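Local coordinates for protein transcriptional regulator, LysR family (Vibrio cholerae, PDB 3SZP) that activates virulence gene transcription in Vibrio cholerae, probably by binding promoter DNA through a winged helix-turn-helix domain, as other LysR-type regulators do, at residues Ser20-Lys23 and Pro28-Thr31; Leu3-Leu8 and Ile36-Asp41; Ile120-Met125 and Arg279-Phe284; Met107-Ala112 and Val140-Gly145; Pro168-Ser173 and Leu231-Met236. One frame throughout, in Å; residues are numbered along the deposited sequence.

Interaction 1. Residues Ser20-Lys23 and Pro28-Thr31; sequences STSK and PVAT
The hydroxyl of Ser22, which meets Pro28 and Val29 across a tight turn, is gripped by two hydrogen bonds. Its OG bonds to the carbonyl O of Ile27 and also receives an amide N-H from NE2 of Gln129 in the second subunit. Helices 18-25 and 29-43 form the two arms of the helix-turn-helix, the second corresponding to the recognition helix of LysR-type regulators. With OG anti to the backbone N (chi1 176°), the hydroxyl of Ser22 is placed beside the start of helix 29-43: OG lies 3.6 Å from Val29 N and 3.8 Å from Pro28 CA, van der Waals neighbours without a bond. Beside it, Ser22 CB meets Val29 CG2 at 3.8 Å, the methyl that stands beside its own backbone N, while the valine also packs on Tyr18 and Thr19. Pro28 is the N-cap residue, and its ring suits a place where the chain must leave the turn in extended form. The alpha carbons of Ser22 and Pro28 are only 5.5 Å apart, a spacing that the short serine side chain suits. The chemistry implies that one small, buried hydroxyl ties helix 18-25 to the turn and, through Gln129, to a second protein chain.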
# COMPACT_ATOMS: atom_id res chain seq x y z
N SER A 20 7.47 -12.77 5.97
CA SER A 20 7.48 -14.17 5.62
C SER A 20 8.91 -14.70 5.73
O SER A 20 9.15 -15.78 6.26
CB SER A 20 6.96 -14.36 4.20
OG SER A 20 7.24 -15.68 3.75
N THR A 21 9.85 -13.92 5.24
CA THR A 21 11.26 -14.31 5.30
C THR A 21 11.78 -14.33 6.74
O THR A 21 12.51 -15.24 7.13
CB THR A 21 12.12 -13.40 4.40
OG1 THR A 21 11.63 -13.49 3.05
CG2 THR A 21 13.57 -13.84 4.44
N SER A 22 11.38 -13.32 7.51
CA SER A 22 11.76 -13.20 8.90
C SER A 22 11.34 -14.46 9.66
O SER A 22 12.11 -15.03 10.44
CB SER A 22 11.09 -11.97 9.49
OG SER A 22 11.33 -11.82 10.88
N LYS A 23 10.11 -14.90 9.41
CA LYS A 23 9.57 -16.10 10.02
C LYS A 23 10.46 -17.33 9.79
O LYS A 23 10.82 -18.03 10.73
CB LYS A 23 8.15 -16.38 9.51
CG LYS A 23 7.05 -15.54 10.18
CD LYS A 23 6.01 -15.10 9.16
CE LYS A 23 4.60 -15.11 9.73
NZ LYS A 23 4.41 -14.16 10.86
N PRO A 28 15.08 -10.73 12.28
CA PRO A 28 14.06 -9.68 12.40
C PRO A 28 13.92 -8.90 11.10
O PRO A 28 14.91 -8.72 10.36
CB PRO A 28 14.62 -8.76 13.50
CG PRO A 28 15.51 -9.67 14.31
CD PRO A 28 16.13 -10.61 13.31
N VAL A 29 12.71 -8.45 10.83
CA VAL A 29 12.44 -7.63 9.66
C VAL A 29 13.40 -6.44 9.58
O VAL A 29 13.97 -6.19 8.53
CB VAL A 29 10.97 -7.15 9.63
CG1 VAL A 29 10.77 -6.06 8.58
CG2 VAL A 29 10.05 -8.35 9.37
N ALA A 30 13.59 -5.74 10.68
CA ALA A 30 14.45 -4.55 10.66
C ALA A 30 15.86 -4.90 10.18
O ALA A 30 16.48 -4.14 9.43
CB ALA A 30 14.50 -3.88 12.04
N THR A 31 16.36 -6.05 10.60
CA THR A 31 17.69 -6.49 10.17
C THR A 31 17.70 -6.92 8.69
O THR A 31 18.66 -6.65 7.97
CB THR A 31 18.23 -7.62 11.10
OG1 THR A 31 18.40 -7.09 12.42
CG2 THR A 31 19.55 -8.17 10.58

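Interaction 2. Residues Leu3-Leu8 and Ile36-Asp41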
# COMPACT_ATOMS: atom_id res chain seq x y z
N LEU A 3 27.84 -11.99 -0.06
CA LEU A 3 27.09 -13.07 -0.69
C LEU A 3 25.89 -13.49 0.17
O LEU A 3 24.86 -13.92 -0.36
CB LEU A 3 28.02 -14.25 -0.96
CG LEU A 3 29.15 -14.04 -1.97
CD1 LEU A 3 30.12 -15.19 -1.94
CD2 LEU A 3 28.61 -13.88 -3.36
N ASP A 4 26.01 -13.35 1.48
CA ASP A 4 24.89 -13.68 2.37
C ASP A 4 23.73 -12.71 2.20
O ASP A 4 22.57 -13.11 2.31
CB ASP A 4 25.33 -13.75 3.83
CG ASP A 4 26.05 -15.04 4.15
OD1 ASP A 4 25.57 -16.11 3.71
OD2 ASP A 4 27.11 -14.98 4.82
N ASP A 5 24.03 -11.45 1.93
CA ASP A 5 22.96 -10.47 1.68
C ASP A 5 22.29 -10.75 0.34
O ASP A 5 21.06 -10.69 0.22
CB ASP A 5 23.50 -9.04 1.74
CG ASP A 5 23.98 -8.65 3.14
OD1 ASP A 5 23.65 -9.32 4.13
OD2 ASP A 5 24.69 -7.64 3.26
N LEU A 6 23.11 -11.09 -0.66
CA LEU A 6 22.62 -11.51 -1.97
C LEU A 6 21.74 -12.75 -1.81
O LEU A 6 20.66 -12.84 -2.39
CB LEU A 6 23.80 -11.83 -2.90
CG LEU A 6 23.43 -12.27 -4.31
CD1 LEU A 6 22.62 -11.17 -5.03
CD2 LEU A 6 24.68 -12.61 -5.12
N ASN A 7 22.21 -13.69 -1.00
CA ASN A 7 21.43 -14.88 -0.71
C ASN A 7 20.15 -14.55 0.01
O ASN A 7 19.12 -15.17 -0.24
CB ASN A 7 22.20 -15.87 0.17
CG ASN A 7 21.52 -17.22 0.24
OD1 ASN A 7 21.09 -17.76 -0.78
ND2 ASN A 7 21.41 -17.78 1.45
N LEU A 8 20.22 -13.58 0.92
CA LEU A 8 19.05 -13.16 1.68
C LEU A 8 18.04 -12.52 0.73
O LEU A 8 16.84 -12.72 0.87
CB LEU A 8 19.42 -12.15 2.78
CG LEU A 8 18.17 -11.58 3.49
CD1 LEU A 8 17.42 -12.72 4.19
CD2 LEU A 8 18.51 -10.48 4.50
N ILE A 36 19.30 -5.72 3.15
CA ILE A 36 18.97 -5.48 1.75
C ILE A 36 19.47 -4.10 1.33
O ILE A 36 20.00 -3.93 0.24
CB ILE A 36 17.46 -5.57 1.49
CG1 ILE A 36 16.95 -6.98 1.79
CG2 ILE A 36 17.16 -5.21 0.04
CD1 ILE A 36 17.44 -8.00 0.80
N GLN A 37 19.28 -3.11 2.20
CA GLN A 37 19.82 -1.79 1.95
C GLN A 37 21.32 -1.84 1.71
O GLN A 37 21.83 -1.20 0.78
CB GLN A 37 19.56 -0.85 3.12
CG GLN A 37 20.12 0.55 2.87
CD GLN A 37 19.36 1.30 1.77
OE1 GLN A 37 19.84 1.42 0.64
NE2 GLN A 37 18.17 1.78 2.11
N ALA A 38 22.02 -2.59 2.55
CA ALA A 38 23.46 -2.69 2.45
C ALA A 38 23.82 -3.33 1.11
O ALA A 38 24.75 -2.89 0.46
CB ALA A 38 24.05 -3.52 3.60
N LEU A 39 23.09 -4.36 0.71
CA LEU A 39 23.34 -4.99 -0.58
C LEU A 39 23.21 -3.95 -1.72
O LEU A 39 24.11 -3.79 -2.54
CB LEU A 39 22.37 -6.15 -0.80
CG LEU A 39 22.37 -6.83 -2.18
CD1 LEU A 39 23.75 -7.38 -2.50
CD2 LEU A 39 21.30 -7.94 -2.24
N GLU A 40 22.09 -3.23 -1.73
CA GLU A 40 21.83 -2.19 -2.73
C GLU A 40 22.91 -1.11 -2.74
O GLU A 40 23.38 -0.72 -3.81
CB GLU A 40 20.42 -1.59 -2.54
CG GLU A 40 19.32 -2.62 -2.77
CD GLU A 40 17.91 -2.04 -2.68
OE1 GLU A 40 17.74 -1.01 -2.01
OE2 GLU A 40 16.99 -2.61 -3.31
N ASP A 41 23.30 -0.63 -1.56
CA ASP A 41 24.40 0.32 -1.39
C ASP A 41 25.71 -0.21 -1.96
O ASP A 41 26.48 0.55 -2.55
CB ASP A 41 24.60 0.70 0.09
CG ASP A 41 23.52 1.64 0.62
OD1 ASP A 41 22.82 2.28 -0.19
OD2 ASP A 41 23.38 1.75 1.85
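Leu39 lays its CD2 methyl over the backbone of the first helix, 3.7 Å from Asp5 O and 3.8 Å from Leu6 CA. The contact joins the first and third helices of the helix-turn-helix domain, helices 3-15 and 29-43, whose local axes run at 116° to each other and approach to 9.1 Å. CG of Leu39 is anti to its backbone N (chi1 173°), which carries the two methyls to the neighbouring helix. Leucine suits this place because its two methyls can spread over a helical backbone and still reach Phe9, Met1 and Leu47, which complete the apolar surroundings. Lower on the same side chain, Leu39 CB touches Asp5 CB at 4.0 Å, so the aspartate contributes its apolar methylene here. Its carboxylate is shared: OD1 forms a salt bridge with NE of Arg35, one turn back along helix 29-43, a charged link between the same two helices beside the apolar one, while OD2 lies 4.2 Å from CB of Ala38. That alanine, at the solvent-facing margin of the crossing, is small enough to lie next to the carboxylate. Leu6 also packs on Thr79 of a neighbouring subunit. Within the contact, its CB comes to 4.5 Å from Leu39 CD1.

Interaction 3. Residues Ile120-Met125 and Arg279-Phe284; sequences IHIELM and RLFIDF
Two apolar pairs, Ile120 with Leu280 and Ile122 with Phe281, join strand 120-127 to helix 276-287 in the regulatory domain, which has the periplasmic-binding-protein-like fold of the LysR family. They form where a helix near the C-terminus lies against one face of the sheet. Alternate residues of the strand, Ile120 and Ile122, point to that face, and successive residues Leu280 and Phe281 of the helix answer them. The closest alpha carbons, Ile120 and Phe281, are 9.3 Å apart, a distance that isoleucine, leucine and phenylalanine side chains span with their ends. Ile120 and Leu280 meet methyl to methyl, tip to tip, CD1 to CD1 at 4.4 Å.

The aromatic contacts belong to the helix: Phe281 and Phe284 both pair edge-to-face with Phe113 of helix 102-116, a residue that also packs on Ile120 and so draws a second helix into the same core. Backbone pairing holds the strand itself: it bonds to strand 91-98 in the sheet, and Ile122 to Leu124 form a parallel ladder with a strand of the second subunit, so that the sheet continues into that chain. On Ile122 the outer chain is extended (chi2 -173°), which sends the delta methyl toward the aromatic ring: CD1 comes obliquely to Phe281 CE1 at 4.4 Å.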
# COMPACT_ATOMS: atom_id res chain seq x y z
N ILE A 120 25.17 -31.57 20.76
CA ILE A 120 24.02 -31.51 19.85
C ILE A 120 23.24 -30.22 20.10
O ILE A 120 22.80 -29.97 21.23
CB ILE A 120 23.09 -32.72 20.03
CG1 ILE A 120 23.77 -33.99 19.51
CG2 ILE A 120 21.77 -32.47 19.33
CD1 ILE A 120 22.94 -35.22 19.69
N HIS A 121 23.08 -29.41 19.07
CA HIS A 121 22.41 -28.13 19.23
C HIS A 121 20.99 -28.12 18.66
O HIS A 121 20.72 -28.68 17.60
CB HIS A 121 23.24 -26.99 18.66
CG HIS A 121 24.59 -26.86 19.31
ND1 HIS A 121 24.93 -27.53 20.47
CD2 HIS A 121 25.68 -26.14 18.96
CE1 HIS A 121 26.16 -27.22 20.81
NE2 HIS A 121 26.65 -26.39 19.91
N ILE A 122 20.08 -27.49 19.39
CA ILE A 122 18.69 -27.48 18.98
C ILE A 122 18.25 -26.12 18.46
O ILE A 122 18.42 -25.10 19.12
CB ILE A 122 17.74 -27.89 20.12
CG1 ILE A 122 17.99 -29.34 20.51
CG2 ILE A 122 16.28 -27.69 19.69
CD1 ILE A 122 16.96 -29.89 21.52
N GLU A 123 17.71 -26.14 17.25
CA GLU A 123 16.96 -25.02 16.71
C GLU A 123 15.47 -25.38 16.78
O GLU A 123 15.02 -26.33 16.15
CB GLU A 123 17.39 -24.71 15.27
CG GLU A 123 16.75 -23.45 14.74
CD GLU A 123 16.96 -23.25 13.26
OE1 GLU A 123 18.04 -23.61 12.74
OE2 GLU A 123 16.03 -22.73 12.60
N LEU A 124 14.73 -24.61 17.57
CA LEU A 124 13.32 -24.89 17.83
C LEU A 124 12.41 -23.77 17.30
O LEU A 124 12.55 -22.61 17.69
CB LEU A 124 13.09 -25.08 19.33
CG LEU A 124 11.66 -25.30 19.84
CD1 LEU A 124 11.08 -26.60 19.30
CD2 LEU A 124 11.64 -25.30 21.36
N MET A 125 11.51 -24.12 16.39
CA MET A 125 10.54 -23.18 15.85
C MET A 125 9.13 -23.54 16.32
O MET A 125 8.65 -24.65 16.11
CB MET A 125 10.58 -23.19 14.32
CG MET A 125 9.42 -22.46 13.67
SD MET A 125 9.66 -20.67 13.62
CE MET A 125 11.11 -20.55 12.55
N ARG A 279 18.70 -39.73 15.52
CA ARG A 279 18.34 -41.02 16.12
C ARG A 279 18.38 -40.97 17.65
O ARG A 279 17.46 -41.44 18.30
CB ARG A 279 19.25 -42.15 15.62
CG ARG A 279 18.99 -42.58 14.18
CD ARG A 279 19.65 -43.94 13.87
NE ARG A 279 21.05 -43.98 14.27
CZ ARG A 279 22.08 -43.84 13.43
NH1 ARG A 279 21.85 -43.67 12.13
NH2 ARG A 279 23.32 -43.89 13.88
N LEU A 280 19.45 -40.43 18.20
CA LEU A 280 19.57 -40.25 19.64
C LEU A 280 18.40 -39.43 20.20
O LEU A 280 17.80 -39.77 21.23
CB LEU A 280 20.90 -39.56 19.97
CG LEU A 280 22.17 -40.39 19.76
CD1 LEU A 280 23.43 -39.55 19.95
CD2 LEU A 280 22.18 -41.59 20.68
N PHE A 281 18.07 -38.34 19.52
CA PHE A 281 16.96 -37.52 19.95
C PHE A 281 15.66 -38.32 19.94
O PHE A 281 14.94 -38.39 20.93
CB PHE A 281 16.83 -36.27 19.07
CG PHE A 281 15.70 -35.37 19.49
CD1 PHE A 281 15.85 -34.52 20.58
CD2 PHE A 281 14.49 -35.38 18.80
CE1 PHE A 281 14.80 -33.69 20.97
CE2 PHE A 281 13.44 -34.55 19.19
CZ PHE A 281 13.60 -33.71 20.27
N ILE A 282 15.36 -38.93 18.80
CA ILE A 282 14.15 -39.72 18.67
C ILE A 282 14.04 -40.78 19.77
O ILE A 282 13.00 -40.91 20.42
CB ILE A 282 14.10 -40.39 17.29
CG1 ILE A 282 13.93 -39.33 16.19
CG2 ILE A 282 12.97 -41.42 17.22
CD1 ILE A 282 14.04 -39.91 14.78
N ASP A 283 15.12 -41.55 19.98
CA ASP A 283 15.14 -42.57 21.03
C ASP A 283 14.99 -41.95 22.41
O ASP A 283 14.41 -42.55 23.32
CB ASP A 283 16.44 -43.37 20.98
CG ASP A 283 16.45 -44.41 19.87
OD1 ASP A 283 15.39 -44.63 19.24
OD2 ASP A 283 17.52 -45.04 19.65
N PHE A 284 15.53 -40.75 22.58
CA PHE A 284 15.42 -40.08 23.86
C PHE A 284 13.95 -39.74 24.16
O PHE A 284 13.45 -40.04 25.24
CB PHE A 284 16.26 -38.82 23.88
CG PHE A 284 16.39 -38.19 25.24
CD1 PHE A 284 17.35 -38.63 26.14
CD2 PHE A 284 15.55 -37.15 25.63
CE1 PHE A 284 17.48 -38.05 27.39
CE2 PHE A 284 15.68 -36.57 26.88
CZ PHE A 284 16.64 -37.03 27.76

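Interaction 4. Residues Met107-Ala112 and Val140-Gly145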
# COMPACT_ATOMS: atom_id res chain seq x y z
N MET A 107 9.61 -28.72 26.93
CA MET A 107 10.91 -28.16 27.34
C MET A 107 11.64 -28.99 28.41
O MET A 107 12.85 -29.14 28.33
CB MET A 107 10.78 -26.71 27.79
CG MET A 107 10.66 -25.71 26.65
SD MET A 107 11.91 -25.90 25.37
CE MET A 107 13.45 -25.78 26.31
N PRO A 108 10.91 -29.50 29.42
CA PRO A 108 11.62 -30.37 30.37
C PRO A 108 12.39 -31.44 29.61
O PRO A 108 13.56 -31.66 29.88
CB PRO A 108 10.48 -30.99 31.20
CG PRO A 108 9.45 -29.89 31.24
CD PRO A 108 9.51 -29.27 29.83
N MET A 109 11.72 -32.06 28.64
CA MET A 109 12.31 -33.14 27.86
C MET A 109 13.45 -32.62 26.96
O MET A 109 14.51 -33.23 26.88
CB MET A 109 11.22 -33.80 27.02
CG MET A 109 11.68 -34.97 26.19
SD MET A 109 10.22 -35.80 25.51
CE MET A 109 9.63 -34.54 24.37
N PHE A 110 13.22 -31.48 26.31
CA PHE A 110 14.23 -30.90 25.44
C PHE A 110 15.45 -30.51 26.27
O PHE A 110 16.59 -30.69 25.85
CB PHE A 110 13.69 -29.67 24.69
CG PHE A 110 12.62 -30.00 23.68
CD1 PHE A 110 12.35 -31.32 23.36
CD2 PHE A 110 11.91 -28.99 23.02
CE1 PHE A 110 11.37 -31.64 22.41
CE2 PHE A 110 10.93 -29.31 22.06
CZ PHE A 110 10.66 -30.63 21.77
N ASN A 111 15.20 -29.94 27.44
CA ASN A 111 16.30 -29.55 28.32
C ASN A 111 17.14 -30.76 28.74
O ASN A 111 18.37 -30.73 28.68
CB ASN A 111 15.78 -28.77 29.53
CG ASN A 111 15.33 -27.37 29.15
OD1 ASN A 111 15.77 -26.84 28.15
ND2 ASN A 111 14.45 -26.77 29.95
N ALA A 112 16.46 -31.83 29.13
CA ALA A 112 17.13 -33.03 29.61
C ALA A 112 17.96 -33.58 28.47
O ALA A 112 19.02 -34.13 28.69
CB ALA A 112 16.12 -34.07 30.06
N VAL A 140 12.56 -33.15 13.14
CA VAL A 140 11.45 -33.70 13.91
C VAL A 140 10.38 -32.64 14.07
O VAL A 140 10.66 -31.48 14.38
CB VAL A 140 11.89 -34.14 15.31
CG1 VAL A 140 10.75 -34.85 16.01
CG2 VAL A 140 13.13 -35.06 15.23
N ILE A 141 9.14 -33.05 13.84
CA ILE A 141 7.99 -32.17 14.01
C ILE A 141 7.13 -32.72 15.15
O ILE A 141 6.74 -33.89 15.14
CB ILE A 141 7.17 -32.08 12.71
CG1 ILE A 141 8.04 -31.62 11.55
CG2 ILE A 141 6.00 -31.12 12.87
CD1 ILE A 141 7.37 -31.74 10.17
N PHE A 142 6.88 -31.90 16.16
CA PHE A 142 5.89 -32.22 17.18
C PHE A 142 4.60 -31.49 16.85
O PHE A 142 4.60 -30.28 16.61
CB PHE A 142 6.38 -31.84 18.57
CG PHE A 142 7.61 -32.58 19.01
CD1 PHE A 142 8.87 -32.14 18.64
CD2 PHE A 142 7.50 -33.72 19.79
CE1 PHE A 142 10.00 -32.85 19.05
CE2 PHE A 142 8.63 -34.41 20.20
CZ PHE A 142 9.87 -33.97 19.83
N ARG A 143 3.49 -32.23 16.84
CA ARG A 143 2.20 -31.62 16.55
C ARG A 143 1.07 -32.18 17.40
O ARG A 143 1.19 -33.24 18.02
CB ARG A 143 1.86 -31.74 15.06
CG ARG A 143 2.01 -30.42 14.28
CD ARG A 143 1.34 -30.52 12.92
NE ARG A 143 0.36 -31.59 12.98
CZ ARG A 143 -0.29 -32.08 11.94
NH1 ARG A 143 -0.08 -31.59 10.72
NH2 ARG A 143 -1.16 -33.07 12.13
N VAL A 144 -0.03 -31.44 17.45
CA VAL A 144 -1.26 -31.91 18.05
C VAL A 144 -2.19 -32.36 16.94
O VAL A 144 -2.28 -31.68 15.91
CB VAL A 144 -1.97 -30.80 18.80
CG1 VAL A 144 -3.31 -31.30 19.32
CG2 VAL A 144 -1.08 -30.30 19.93
N GLY A 145 -2.86 -33.50 17.13
CA GLY A 145 -3.78 -34.01 16.13
C GLY A 145 -3.06 -34.83 15.08
O GLY A 145 -1.82 -34.78 14.99
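This is an aromatic contact in the buried core of the regulatory domain, where helix 102-116 lies against strand 140-144 of the central sheet. Phe110 and Phe142 reach toward each other from opposite directions and bridge backbones whose closest alpha carbons are 11.8 Å apart. The end of the Phe110 ring sits over one face of the Phe142 ring, with CZ of Phe110 3.6 Å from CE1 of Phe142. The ring planes are inclined at 57° and the centroids lie 5.3 Å apart, an oblique pairing, neither a stack nor edge-to-face. Each CG stands anti to its own carbonyl carbon, beside the backbone N; in Phe110 this torsion (chi1 -68°) brings the ring end nearer the strand than its CB bond alone would. Phenylalanine suits both positions, since a flat, rigid, wholly apolar group spans the wide separation between helix and strand. Met109 adds a flexible partner: its CE methyl meets Phe142 CE2 at 4.3 Å, also obliquely, and the same side chain reaches Val285 and Tyr288.

Strand 91-98, helix 102-116 and strand 120-127 make a beta-alpha-beta unit with parallel strands, and strand 140-144 lies on the other side of strand 91-98, also parallel to it. Beyond Phe110, the Phe142 ring packs on Ile95 of strand 91-98, Met266 of the antiparallel strand 262-268 and Phe281 of helix 276-287.

Interaction 5. Residues Pro168-Ser173 and Leu231-Met236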
# COMPACT_ATOMS: atom_id res chain seq x y z
N PRO A 168 -12.25 -18.31 41.54
CA PRO A 168 -13.27 -18.17 42.59
C PRO A 168 -13.87 -16.75 42.59
O PRO A 168 -15.08 -16.60 42.77
CB PRO A 168 -12.49 -18.40 43.89
CG PRO A 168 -11.29 -19.22 43.48
CD PRO A 168 -10.96 -18.81 42.05
N GLN A 169 -13.03 -15.74 42.37
CA GLN A 169 -13.52 -14.38 42.29
C GLN A 169 -14.64 -14.27 41.24
O GLN A 169 -15.65 -13.64 41.49
CB GLN A 169 -12.39 -13.39 41.98
CG GLN A 169 -12.72 -11.91 42.26
CD GLN A 169 -11.88 -10.91 41.42
OE1 GLN A 169 -10.83 -11.24 40.85
NE2 GLN A 169 -12.37 -9.67 41.35
N TYR A 170 -14.45 -14.90 40.08
CA TYR A 170 -15.47 -14.82 39.02
C TYR A 170 -16.75 -15.54 39.44
O TYR A 170 -17.86 -15.03 39.27
CB TYR A 170 -14.96 -15.39 37.69
CG TYR A 170 -16.03 -15.44 36.62
CD1 TYR A 170 -16.34 -14.31 35.86
CD2 TYR A 170 -16.76 -16.59 36.39
CE1 TYR A 170 -17.33 -14.34 34.89
CE2 TYR A 170 -17.75 -16.64 35.43
CZ TYR A 170 -18.03 -15.51 34.68
OH TYR A 170 -19.01 -15.54 33.74
N LEU A 171 -16.59 -16.73 39.99
CA LEU A 171 -17.74 -17.54 40.36
C LEU A 171 -18.53 -16.92 41.51
O LEU A 171 -19.74 -17.06 41.57
CB LEU A 171 -17.29 -18.96 40.69
CG LEU A 171 -16.75 -19.62 39.43
CD1 LEU A 171 -16.21 -21.01 39.74
CD2 LEU A 171 -17.86 -19.68 38.39
N SER A 172 -17.82 -16.21 42.39
CA SER A 172 -18.45 -15.47 43.47
C SER A 172 -19.55 -14.55 42.95
O SER A 172 -20.56 -14.34 43.62
CB SER A 172 -17.42 -14.62 44.21
OG SER A 172 -16.67 -15.40 45.12
N SER A 173 -19.34 -14.00 41.76
CA SER A 173 -20.21 -12.97 41.24
C SER A 173 -21.07 -13.45 40.08
O SER A 173 -22.01 -12.76 39.66
CB SER A 173 -19.36 -11.78 40.80
OG SER A 173 -20.17 -10.63 40.62
N LEU A 231 -11.88 -12.96 34.94
CA LEU A 231 -12.59 -12.33 33.85
C LEU A 231 -13.56 -13.26 33.13
O LEU A 231 -14.27 -12.83 32.23
CB LEU A 231 -11.62 -11.69 32.85
CG LEU A 231 -10.79 -10.53 33.38
CD1 LEU A 231 -9.66 -10.21 32.38
CD2 LEU A 231 -11.63 -9.29 33.73
N GLY A 232 -13.59 -14.53 33.55
CA GLY A 232 -14.55 -15.46 32.98
C GLY A 232 -14.08 -16.91 32.90
O GLY A 232 -13.11 -17.30 33.54
N ILE A 233 -14.80 -17.69 32.10
CA ILE A 233 -14.57 -19.12 31.94
C ILE A 233 -13.78 -19.42 30.67
O ILE A 233 -14.09 -18.88 29.59
CB ILE A 233 -15.92 -19.87 31.86
CG1 ILE A 233 -16.68 -19.72 33.19
CG2 ILE A 233 -15.71 -21.34 31.54
CD1 ILE A 233 -18.14 -20.16 33.16
N THR A 234 -12.77 -20.28 30.77
CA THR A 234 -12.03 -20.70 29.59
C THR A 234 -11.94 -22.22 29.50
O THR A 234 -12.15 -22.93 30.49
CB THR A 234 -10.60 -20.15 29.57
OG1 THR A 234 -10.02 -20.38 28.28
CG2 THR A 234 -9.74 -20.87 30.63
N LEU A 235 -11.64 -22.71 28.30
CA LEU A 235 -11.39 -24.14 28.08
C LEU A 235 -9.91 -24.25 27.80
O LEU A 235 -9.39 -23.50 26.96
CB LEU A 235 -12.19 -24.63 26.86
CG LEU A 235 -12.08 -26.12 26.50
CD1 LEU A 235 -12.64 -27.01 27.62
CD2 LEU A 235 -12.76 -26.45 25.16
N MET A 236 -9.22 -25.19 28.45
CA MET A 236 -7.77 -25.13 28.55
C MET A 236 -7.18 -26.49 28.94
O MET A 236 -7.71 -27.17 29.81
CB MET A 236 -7.43 -24.06 29.60
CG MET A 236 -5.95 -23.78 29.86
SD MET A 236 -5.33 -22.32 28.98
CE MET A 236 -6.70 -21.19 29.10
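The short helix 168-173 and the chain entering strand 233-237 come closest at Tyr170 and Gly232, whose alpha carbons are 6.1 Å apart. Gly232 has a positive phi (148°), in a conformation where a beta carbon would press on the carbonyl O of Leu231; glycine fits here for that reason. Past it the chain becomes strand, bonded in parallel to strand 188-191 through Ile233 and antiparallel to strand 153-166 through Thr234.

Tyr170 carries the contact, its ring lying over the chain just before the strand. A chi1 of 174° places the ring of Tyr170 over the glycine, whose backbone is bare enough to be approached closely. The result is a CH-pi contact: Gly232 CA lies 3.6 Å from the centroid of the Tyr170 ring and 17° off the ring normal, over one face. The ring also takes in the residues before and after. Tyr170 CD1 is 4.0 Å from Leu231 C, and Tyr170 CE2 is 4.0 Å from Ile233 CG1, where the two side chains cross at about a right angle. Two hydrogen bonds hold Tyr170 OH, to His186 ND1 and to the backbone N of Gln187, and the ring stacks with His174, so the tyrosine is fixed both at its face and at its hydroxyl.

The helix follows strand 153-166 and packs at the entry to its antiparallel neighbour 233-237, itself parallel to 188-191, within the alpha/beta sheet of the periplasmic-binding-protein-like LysR regulatory domain.

Interactions 1 and 2 share helix 29-43 and lie 14 Å apart between centres, touching where Thr21 CG2 meets Leu8 CD1 at 4.0 Å; interaction 1 is nested within the loop that interaction 2 closes. In the regulatory domain, interactions 3 and 4 are nearly one core, with centres 9 Å apart and Phe281 packed against both Phe110 and Phe142. Interaction 5 reaches the same sheet but stands apart, its centre 31 Å from that of interaction 4. Near interactions 1 and 3 the DNA-binding and regulatory domains come together, Glu123 and Met125 packing on Met26, while interactions 2 and 5 are 52 Å apart between centres, on opposite sides of the chain's centre.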